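Local structure of epidermin leader peptide processing serine protease EpiP (Staphylococcus aureus subsp. aureus, 3QFH) at residues 122-133 with 195-206. The protein is a subtilisin-like serine endopeptidase that probably cleaves the leader peptide from the precursor of the lantibiotic epidermin. Residues are numbered along the deposited sequence; the frame is centred on the assembly and turned at random.
Sequences ANTKIAIIDTGV and APNNKFTMYRVF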
ATOM      1  N   ALA A 122      -9.874 -20.838   0.102  1.00 37.83           N
ATOM      2  CA  ALA A 122      -9.225 -19.520   0.152  1.00 37.07           C
ATOM      3  C   ALA A 122     -10.154 -18.414  -0.322  1.00 36.38           C
ATOM      4  O   ALA A 122      -9.979 -17.855  -1.402  1.00 37.90           O
ATOM      5  CB  ALA A 122      -7.958 -19.541  -0.689  1.00 35.33           C
ATOM      6  N   ASN A 123     -11.106 -18.066   0.524  1.00 35.32           N
ATOM      7  CA  ASN A 123     -12.131 -17.092   0.194  1.00 35.34           C
ATOM      8  C   ASN A 123     -11.785 -15.622   0.382  1.00 33.61           C
ATOM      9  O   ASN A 123     -12.411 -14.767  -0.232  1.00 33.45           O
ATOM     10  CB  ASN A 123     -13.406 -17.449   0.968  1.00 37.14           C
ATOM     11  CG  ASN A 123     -13.941 -18.823   0.574  1.00 41.76           C
ATOM     12  OD1 ASN A 123     -13.675 -19.299  -0.535  1.00 48.23           O
ATOM     13  ND2 ASN A 123     -14.679 -19.465   1.470  1.00 47.19           N
ATOM     14  N   THR A 124     -10.812 -15.312   1.222  1.00 31.31           N
ATOM     15  CA  THR A 124     -10.444 -13.913   1.418  1.00 31.11           C
ATOM     16  C   THR A 124      -9.855 -13.286   0.144  1.00 30.89           C
ATOM     17  O   THR A 124      -9.019 -13.886  -0.533  1.00 29.95           O
ATOM     18  CB  THR A 124      -9.452 -13.732   2.570  1.00 29.33           C
ATOM     19  OG1 THR A 124     -10.105 -14.040   3.800  1.00 30.65           O
ATOM     20  CG2 THR A 124      -8.941 -12.299   2.644  1.00 27.47           C
ATOM     21  N   LYS A 125     -10.329 -12.082  -0.160  1.00 31.21           N
ATOM     22  CA  LYS A 125      -9.857 -11.291  -1.300  1.00 32.38           C
ATOM     23  C   LYS A 125      -8.856 -10.273  -0.847  1.00 30.00           C
ATOM     24  O   LYS A 125      -9.143  -9.499   0.069  1.00 30.18           O
ATOM     25  CB  LYS A 125     -10.998 -10.492  -1.915  1.00 34.32           C
ATOM     26  CG  LYS A 125     -11.791 -11.153  -2.986  1.00 40.99           C
ATOM     27  CD  LYS A 125     -12.508 -12.384  -2.557  1.00 48.03           C
ATOM     28  CE  LYS A 125     -13.673 -12.632  -3.531  1.00 52.13           C
ATOM     29  NZ  LYS A 125     -13.247 -12.375  -4.957  1.00 55.16           N
ATOM     30  N   ILE A 126      -7.696 -10.250  -1.490  1.00 27.61           N
ATOM     31  CA  ILE A 126      -6.691  -9.277  -1.176  1.00 27.89           C
ATOM     32  C   ILE A 126      -6.801  -8.128  -2.205  1.00 27.33           C
ATOM     33  O   ILE A 126      -6.766  -8.362  -3.409  1.00 28.54           O
ATOM     34  CB  ILE A 126      -5.289  -9.885  -1.226  1.00 27.37           C
ATOM     35  CG1 ILE A 126      -5.199 -11.115  -0.318  1.00 28.78           C
ATOM     36  CG2 ILE A 126      -4.233  -8.847  -0.830  1.00 28.48           C
ATOM     37  CD1 ILE A 126      -3.941 -11.891  -0.506  1.00 26.46           C
ATOM     38  N   ALA A 127      -6.961  -6.906  -1.718  1.00 24.19           N
ATOM     39  CA  ALA A 127      -7.018  -5.758  -2.584  1.00 23.79           C
ATOM     40  C   ALA A 127      -5.634  -5.178  -2.609  1.00 22.98           C
ATOM     41  O   ALA A 127      -4.932  -5.128  -1.575  1.00 25.07           O
ATOM     42  CB  ALA A 127      -8.029  -4.727  -2.085  1.00 23.66           C
ATOM     43  N   ILE A 128      -5.199  -4.798  -3.790  1.00 22.92           N
ATOM     44  CA  ILE A 128      -3.883  -4.177  -3.956  1.00 22.06           C
ATOM     45  C   ILE A 128      -4.133  -2.838  -4.605  1.00 22.05           C
ATOM     46  O   ILE A 128      -4.750  -2.757  -5.658  1.00 23.92           O
ATOM     47  CB  ILE A 128      -2.929  -5.045  -4.824  1.00 22.38           C
ATOM     48  CG1 ILE A 128      -2.811  -6.461  -4.231  1.00 23.64           C
ATOM     49  CG2 ILE A 128      -1.523  -4.404  -4.917  1.00 22.83           C
ATOM     50  CD1 ILE A 128      -2.080  -7.446  -5.139  1.00 25.75           C
ATOM     51  N   ILE A 129      -3.664  -1.779  -3.965  1.00 22.80           N
ATOM     52  CA  ILE A 129      -3.804  -0.442  -4.493  1.00 23.76           C
ATOM     53  C   ILE A 129      -2.427  -0.088  -5.050  1.00 24.24           C
ATOM     54  O   ILE A 129      -1.493   0.088  -4.299  1.00 25.15           O
ATOM     55  CB  ILE A 129      -4.277   0.515  -3.399  1.00 23.60           C
ATOM     56  CG1 ILE A 129      -5.635   0.028  -2.880  1.00 23.67           C
ATOM     57  CG2 ILE A 129      -4.350   1.946  -3.931  1.00 21.22           C
ATOM     58  CD1 ILE A 129      -6.158   0.799  -1.705  1.00 24.97           C
ATOM     59  N   ASP A 130      -2.295  -0.024  -6.372  1.00 25.79           N
ATOM     60  CA  ASP A 130      -0.974   0.190  -6.958  1.00 27.92           C
ATOM     61  C   ASP A 130      -1.066   0.679  -8.418  1.00 28.04           C
ATOM     62  O   ASP A 130      -2.083   1.294  -8.819  1.00 27.01           O
ATOM     63  CB  ASP A 130      -0.168  -1.121  -6.832  1.00 27.70           C
ATOM     64  CG  ASP A 130       1.313  -0.880  -6.559  1.00 32.53           C
ATOM     65  OD1 ASP A 130       2.037  -0.341  -7.435  1.00 31.74           O
ATOM     66  OD2 ASP A 130       1.753  -1.252  -5.451  1.00 37.02           O
ATOM     67  N   THR A 131      -0.043   0.387  -9.217  1.00 26.53           N
ATOM     68  CA  THR A 131       0.025   0.919 -10.576  1.00 27.26           C
ATOM     69  C   THR A 131      -0.809   0.161 -11.620  1.00 27.82           C
ATOM     70  O   THR A 131      -0.960   0.629 -12.739  1.00 29.58           O
ATOM     71  CB  THR A 131       1.507   1.049 -11.064  1.00 27.42           C
ATOM     72  OG1 THR A 131       2.091  -0.233 -11.238  1.00 25.78           O
ATOM     73  CG2 THR A 131       2.367   1.842 -10.060  1.00 28.06           C
ATOM     74  N   GLY A 132      -1.386  -0.973 -11.244  1.00 26.94           N
ATOM     75  CA  GLY A 132      -2.134  -1.808 -12.175  1.00 25.75           C
ATOM     76  C   GLY A 132      -1.459  -3.163 -12.154  1.00 26.16           C
ATOM     77  O   GLY A 132      -0.532  -3.379 -11.355  1.00 24.49           O
ATOM     78  N   VAL A 133      -1.912  -4.086 -12.998  1.00 24.90           N
ATOM     79  CA  VAL A 133      -1.310  -5.415 -13.047  1.00 24.44           C
ATOM     80  C   VAL A 133      -1.384  -5.987 -14.459  1.00 25.60           C
ATOM     81  O   VAL A 133      -2.288  -5.653 -15.247  1.00 24.53           O
ATOM     82  CB  VAL A 133      -2.038  -6.408 -12.090  1.00 25.51           C
ATOM     83  CG1 VAL A 133      -3.494  -6.662 -12.574  1.00 22.86           C
ATOM     84  CG2 VAL A 133      -1.292  -7.736 -11.993  1.00 24.82           C
ATOM     85  N   ALA A 195       0.119 -16.302  -0.706  1.00 22.95           N
ATOM     86  CA  ALA A 195      -1.238 -16.829  -0.707  1.00 23.38           C
ATOM     87  C   ALA A 195      -1.630 -17.256  -2.119  1.00 24.12           C
ATOM     88  O   ALA A 195      -2.435 -16.590  -2.765  1.00 24.66           O
ATOM     89  CB  ALA A 195      -2.224 -15.724  -0.167  1.00 21.81           C
ATOM     90  N   PRO A 196      -1.083 -18.389  -2.596  1.00 24.09           N
ATOM     91  CA  PRO A 196      -1.261 -18.839  -3.977  1.00 24.70           C
ATOM     92  C   PRO A 196      -2.651 -19.267  -4.442  1.00 26.40           C
ATOM     93  O   PRO A 196      -2.839 -19.431  -5.647  1.00 25.54           O
ATOM     94  CB  PRO A 196      -0.287 -20.021  -4.097  1.00 26.40           C
ATOM     95  CG  PRO A 196      -0.026 -20.463  -2.713  1.00 26.04           C
ATOM     96  CD  PRO A 196      -0.202 -19.282  -1.826  1.00 25.78           C
ATOM     97  N   ASN A 197      -3.598 -19.442  -3.518  1.00 27.40           N
ATOM     98  CA  ASN A 197      -4.963 -19.839  -3.875  1.00 29.17           C
ATOM     99  C   ASN A 197      -6.001 -18.731  -3.656  1.00 27.58           C
ATOM    100  O   ASN A 197      -7.166 -18.914  -3.937  1.00 29.21           O
ATOM    101  CB  ASN A 197      -5.357 -21.085  -3.081  1.00 30.82           C
ATOM    102  CG  ASN A 197      -4.388 -22.258  -3.299  1.00 32.93           C
ATOM    103  OD1 ASN A 197      -3.787 -22.401  -4.360  1.00 33.45           O
ATOM    104  ND2 ASN A 197      -4.240 -23.091  -2.275  1.00 35.51           N
ATOM    105  N   ASN A 198      -5.569 -17.585  -3.153  1.00 26.79           N
ATOM    106  CA  ASN A 198      -6.458 -16.446  -2.948  1.00 26.25           C
ATOM    107  C   ASN A 198      -6.529 -15.552  -4.176  1.00 25.26           C
ATOM    108  O   ASN A 198      -5.534 -15.348  -4.886  1.00 24.26           O
ATOM    109  CB  ASN A 198      -6.013 -15.578  -1.746  1.00 24.17           C
ATOM    110  CG  ASN A 198      -6.227 -16.269  -0.410  1.00 27.82           C
ATOM    111  OD1 ASN A 198      -5.442 -17.123  -0.008  1.00 29.47           O
ATOM    112  ND2 ASN A 198      -7.293 -15.880   0.297  1.00 28.01           N
ATOM    113  N   LYS A 199      -7.704 -14.996  -4.414  1.00 25.22           N
ATOM    114  CA  LYS A 199      -7.881 -14.057  -5.506  1.00 25.02           C
ATOM    115  C   LYS A 199      -7.418 -12.696  -5.017  1.00 25.72           C
ATOM    116  O   LYS A 199      -7.536 -12.379  -3.814  1.00 26.64           O
ATOM    117  CB  LYS A 199      -9.345 -13.940  -5.925  1.00 26.04           C
ATOM    118  CG  LYS A 199     -10.048 -15.242  -6.270  1.00 30.56           C
ATOM    119  CD  LYS A 199      -9.348 -15.986  -7.391  1.00 36.92           C
ATOM    120  CE  LYS A 199     -10.049 -17.313  -7.678  1.00 40.70           C
ATOM    121  NZ  LYS A 199      -9.367 -18.135  -8.719  1.00 42.46           N
ATOM    122  N   PHE A 200      -6.870 -11.904  -5.932  1.00 24.46           N
ATOM    123  CA  PHE A 200      -6.478 -10.556  -5.632  1.00 24.39           C
ATOM    124  C   PHE A 200      -7.248  -9.643  -6.567  1.00 25.59           C
ATOM    125  O   PHE A 200      -7.680 -10.041  -7.667  1.00 24.66           O
ATOM    126  CB  PHE A 200      -4.963 -10.346  -5.732  1.00 24.70           C
ATOM    127  CG  PHE A 200      -4.431 -10.298  -7.137  1.00 26.23           C
ATOM    128  CD1 PHE A 200      -4.222  -9.080  -7.767  1.00 26.96           C
ATOM    129  CD2 PHE A 200      -4.120 -11.466  -7.819  1.00 28.27           C
ATOM    130  CE1 PHE A 200      -3.722  -9.028  -9.047  1.00 25.88           C
ATOM    131  CE2 PHE A 200      -3.605 -11.420  -9.102  1.00 26.57           C
ATOM    132  CZ  PHE A 200      -3.419 -10.205  -9.720  1.00 25.64           C
ATOM    133  N   THR A 201      -7.452  -8.427  -6.097  1.00 25.84           N
ATOM    134  CA  THR A 201      -8.176  -7.427  -6.830  1.00 28.08           C
ATOM    135  C   THR A 201      -7.258  -6.241  -6.910  1.00 26.59           C
ATOM    136  O   THR A 201      -6.766  -5.771  -5.888  1.00 29.00           O
ATOM    137  CB  THR A 201      -9.462  -7.015  -6.094  1.00 28.61           C
ATOM    138  OG1 THR A 201     -10.230  -8.177  -5.783  1.00 34.45           O
ATOM    139  CG2 THR A 201     -10.287  -6.104  -6.947  1.00 30.85           C
ATOM    140  N   MET A 202      -7.018  -5.751  -8.114  1.00 24.98           N
ATOM    141  CA  MET A 202      -6.132  -4.617  -8.296  1.00 25.04           C
ATOM    142  C   MET A 202      -6.960  -3.354  -8.382  1.00 24.41           C
ATOM    143  O   MET A 202      -8.006  -3.341  -9.018  1.00 26.02           O
ATOM    144  CB  MET A 202      -5.277  -4.809  -9.554  1.00 24.99           C
ATOM    145  CG  MET A 202      -4.446  -3.585 -10.009  1.00 26.55           C
ATOM    146  SD  MET A 202      -3.231  -3.003  -8.823  1.00 29.63           S
ATOM    147  CE  MET A 202      -2.177  -4.444  -8.580  1.00 25.39           C
ATOM    148  N   TYR A 203      -6.510  -2.307  -7.700  1.00 23.73           N
ATOM    149  CA  TYR A 203      -7.138  -0.996  -7.797  1.00 25.51           C
ATOM    150  C   TYR A 203      -6.072  -0.064  -8.321  1.00 25.75           C
ATOM    151  O   TYR A 203      -5.126   0.277  -7.613  1.00 25.33           O
ATOM    152  CB  TYR A 203      -7.715  -0.542  -6.468  1.00 24.81           C
ATOM    153  CG  TYR A 203      -8.892  -1.420  -6.065  1.00 28.51           C
ATOM    154  CD1 TYR A 203     -10.180  -1.101  -6.459  1.00 31.99           C
ATOM    155  CD2 TYR A 203      -8.701  -2.594  -5.330  1.00 24.22           C
ATOM    156  CE1 TYR A 203     -11.261  -1.903  -6.103  1.00 28.83           C
ATOM    157  CE2 TYR A 203      -9.762  -3.400  -4.994  1.00 23.07           C
ATOM    158  CZ  TYR A 203     -11.043  -3.044  -5.385  1.00 28.99           C
ATOM    159  OH  TYR A 203     -12.116  -3.817  -5.040  1.00 32.29           O
ATOM    160  N   ARG A 204      -6.225   0.328  -9.582  1.00 27.33           N
ATOM    161  CA  ARG A 204      -5.222   1.161 -10.237  1.00 28.36           C
ATOM    162  C   ARG A 204      -5.386   2.642  -9.917  1.00 26.29           C
ATOM    163  O   ARG A 204      -6.432   3.226 -10.155  1.00 27.17           O
ATOM    164  CB  ARG A 204      -5.216   0.938 -11.752  1.00 27.32           C
ATOM    165  CG  ARG A 204      -4.096   1.717 -12.448  1.00 28.67           C
ATOM    166  CD  ARG A 204      -3.897   1.271 -13.898  1.00 28.69           C
ATOM    167  NE  ARG A 204      -4.977   1.698 -14.785  1.00 30.37           N
ATOM    168  CZ  ARG A 204      -4.970   2.817 -15.513  1.00 29.81           C
ATOM    169  NH1 ARG A 204      -3.960   3.664 -15.453  1.00 33.26           N
ATOM    170  NH2 ARG A 204      -5.998   3.098 -16.300  1.00 32.68           N
ATOM    171  N   VAL A 205      -4.312   3.212  -9.386  1.00 26.23           N
ATOM    172  CA  VAL A 205      -4.235   4.608  -8.992  1.00 26.77           C
ATOM    173  C   VAL A 205      -3.065   5.341  -9.670  1.00 28.04           C
ATOM    174  O   VAL A 205      -2.740   6.445  -9.293  1.00 28.65           O
ATOM    175  CB  VAL A 205      -4.172   4.735  -7.456  1.00 26.31           C
ATOM    176  CG1 VAL A 205      -5.437   4.094  -6.849  1.00 22.89           C
ATOM    177  CG2 VAL A 205      -2.888   4.079  -6.868  1.00 26.78           C
ATOM    178  N   PHE A 206      -2.436   4.710 -10.661  1.00 27.74           N
ATOM    179  CA  PHE A 206      -1.389   5.354 -11.439  1.00 30.45           C
ATOM    180  C   PHE A 206      -1.646   5.172 -12.913  1.00 30.85           C
ATOM    181  O   PHE A 206      -2.051   4.090 -13.357  1.00 31.72           O
ATOM    182  CB  PHE A 206      -0.013   4.753 -11.194  1.00 29.90           C
ATOM    183  CG  PHE A 206       0.613   5.118  -9.884  1.00 32.99           C
ATOM    184  CD1 PHE A 206       1.447   6.231  -9.789  1.00 35.60           C
ATOM    185  CD2 PHE A 206       0.436   4.314  -8.765  1.00 33.32           C
ATOM    186  CE1 PHE A 206       2.058   6.558  -8.585  1.00 33.97           C
ATOM    187  CE2 PHE A 206       1.050   4.634  -7.558  1.00 35.98           C
ATOM    188  CZ  PHE A 206       1.862   5.759  -7.472  1.00 36.00           C
TER
HETATM  189  O   HOH W   1      -9.788 -15.386  -2.601  1.00 19.93           O
HETATM  190  O   HOH W   2      -9.833 -18.735  -4.514  1.00 38.25           O
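Strands 126-130 and 200-204, neighbours in the parallel sheet of the subtilisin-like fold, run parallel, their axes approaching to 4.6 Å and crossing at 23°, laced by backbone hydrogen bonds from I126 N to K199 O through V205 N to D130 O. On one face, beneath helix 177-186, apolar side chains fill the layer: I128 CD1 lies 3.8 Å from F200 CD1, and V133 CG2 comes to the edge of that ring. M202, flexible and unbranched, leaves with CG anti to the backbone N (chi1 170°), then bends twice, bringing M202 CE to 3.7 Å from I128 CG2. On the other face, towards helix 213-225, small A127 leaves room for the Y203 ring, with A127 CB 3.6 Å from Y203 CE2, while Y203 OH bonds to D226. Before the strands, N198 ND2 donates almost straight (174°) to T124 O, which lies in its amide plane; a water gives that oxygen a second bond. At the far end, D130 OD1 accepts from T131 N, 2.8 Å away, through its anti lone pair, and is also hydrogen-bonded to H177 ND1. These two bonds would help fix the rotation of the carboxylate, consistent with D130 being the aspartate of a Ser-His-Asp triad with H177 and S383.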